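Local coordinates for Emp46p (Saccharomyces cerevisiae, PDB 2A6V), which is a lectin-like cargo receptor with a carbohydrate recognition domain, involved in the secretion of glycoproteins and in nucleus architecture and gene silencing, at residues L172-Q175 and V180-Q183. Numbering follows the deposited sequence.
Sequences LKLQ and VCFQ. With EDO (1,2-ethanediol), chain E.
Leu174 lays its CB over one face of the Phe182 ring, 3.7 Å from the centroid and 18° off the ring normal, a CH-pi contact displaced toward the CZ and CE2 rim. The ring reaches this place because chi1 of Phe182 (66°) sets CG between the backbone N and the carbonyl carbon, turning the aromatic group back toward the neighbouring strand. Leu172 adds its CD2 methyl at an oblique angle, 3.8 Å from Phe182 CE1, while Leu174 CD1 reaches the CB of Cys181. Beneath these side chains the backbones pair antiparallel: Leu174 N donates to Phe182 O at 2.9 Å in a nearly straight bond (167°). Leu174 O accepts two bonds, one from Cys181 N at 2.8 Å in the carbonyl plane and a weak one from Phe182 N at 3.3 Å. Two residues, Cys181 and Phe182, are thereby set against the single Leu174, the definition of a classic beta bulge, in the hairpin of strands 171-176 and 179-184, the latter an outermost strand of its sheet in the legume-lectin-like beta sandwich. Past the bulge the register shifts by one, so that Val180 pairs with Gln175. On the sheet face opposite Phe182, the Lys173 and Gln183 side chains extend alongside each other in the same direction; lysine CG lies against Gln183 CG, and CD reaches the amide group, 3.7 Å from Gln183 OE1. Val180 CG2 approaches that same lysine CD at 4.1 Å, and a 1,2-ethanediol molecule, probably a crystallisation additive, donates from O2 to Val180 O. Farther out, Leu160 and Leu162 of strand 158-165 pack on Leu174, and Ala127 of strand 124-131, in the other sheet, touches Phe182. Cys181 is disulfide-bonded to Cys147, tying the bulged edge strand to that second sheet.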
# COMPACT_ATOMS: atom_id res chain seq x y z
N LEU A 172 -14.21 -5.16 6.25
CA LEU A 172 -13.03 -5.02 5.41
C LEU A 172 -12.42 -6.40 5.21
O LEU A 172 -12.14 -7.12 6.18
CB LEU A 172 -12.02 -4.09 6.06
CG LEU A 172 -10.86 -3.67 5.15
CD1 LEU A 172 -10.41 -2.29 5.52
CD2 LEU A 172 -9.69 -4.68 5.25
N LYS A 173 -12.24 -6.79 3.96
CA LYS A 173 -11.57 -8.03 3.60
C LYS A 173 -10.29 -7.71 2.85
O LYS A 173 -10.27 -6.83 1.99
CB LYS A 173 -12.48 -8.86 2.71
CG LYS A 173 -11.97 -10.21 2.34
CD LYS A 173 -13.12 -11.11 1.92
CE LYS A 173 -13.63 -10.76 0.55
NZ LYS A 173 -14.68 -11.74 0.15
N LEU A 174 -9.24 -8.43 3.16
CA LEU A 174 -7.97 -8.26 2.50
C LEU A 174 -7.59 -9.59 1.91
O LEU A 174 -7.36 -10.56 2.65
CB LEU A 174 -6.92 -7.79 3.51
CG LEU A 174 -5.63 -7.18 2.99
CD1 LEU A 174 -4.78 -8.17 2.31
CD2 LEU A 174 -5.91 -5.97 2.09
N GLN A 175 -7.51 -9.66 0.59
CA GLN A 175 -7.08 -10.86 -0.11
C GLN A 175 -5.72 -10.64 -0.76
O GLN A 175 -5.40 -9.55 -1.20
CB GLN A 175 -8.07 -11.24 -1.21
CG GLN A 175 -9.49 -11.56 -0.73
CD GLN A 175 -10.46 -11.54 -1.89
OE1 GLN A 175 -10.91 -10.48 -2.31
NE2 GLN A 175 -10.76 -12.71 -2.42
N VAL A 180 -7.99 -15.23 1.10
CA VAL A 180 -8.21 -14.34 2.22
C VAL A 180 -6.99 -14.34 3.15
O VAL A 180 -6.49 -15.39 3.55
CB VAL A 180 -9.52 -14.63 2.99
CG1 VAL A 180 -9.67 -13.71 4.16
CG2 VAL A 180 -10.72 -14.46 2.06
N CYS A 181 -6.51 -13.13 3.43
CA CYS A 181 -5.45 -12.90 4.41
C CYS A 181 -6.11 -12.60 5.77
O CYS A 181 -5.78 -13.25 6.78
CB CYS A 181 -4.56 -11.75 3.93
SG CYS A 181 -3.24 -11.26 5.06
N PHE A 182 -7.03 -11.66 5.79
CA PHE A 182 -7.82 -11.39 6.97
C PHE A 182 -9.13 -10.69 6.64
O PHE A 182 -9.30 -10.15 5.54
CB PHE A 182 -7.04 -10.57 8.00
CG PHE A 182 -6.71 -9.17 7.54
CD1 PHE A 182 -7.60 -8.14 7.72
CD2 PHE A 182 -5.46 -8.88 7.00
CE1 PHE A 182 -7.28 -6.84 7.30
CE2 PHE A 182 -5.14 -7.61 6.59
CZ PHE A 182 -6.05 -6.59 6.74
N GLN A 183 -10.07 -10.74 7.58
CA GLN A 183 -11.28 -9.93 7.53
C GLN A 183 -11.46 -9.29 8.90
O GLN A 183 -11.02 -9.85 9.91
CB GLN A 183 -12.53 -10.75 7.17
CG GLN A 183 -12.43 -11.52 5.87
CD GLN A 183 -13.77 -12.10 5.42
OE1 GLN A 183 -14.74 -11.37 5.22
NE2 GLN A 183 -13.80 -13.43 5.24
C1 EDO E . -3.07 -15.46 1.69
O1 EDO E . -3.82 -14.27 1.84
C2 EDO E . -2.63 -15.98 3.05
O2 EDO E . -3.76 -16.27 3.88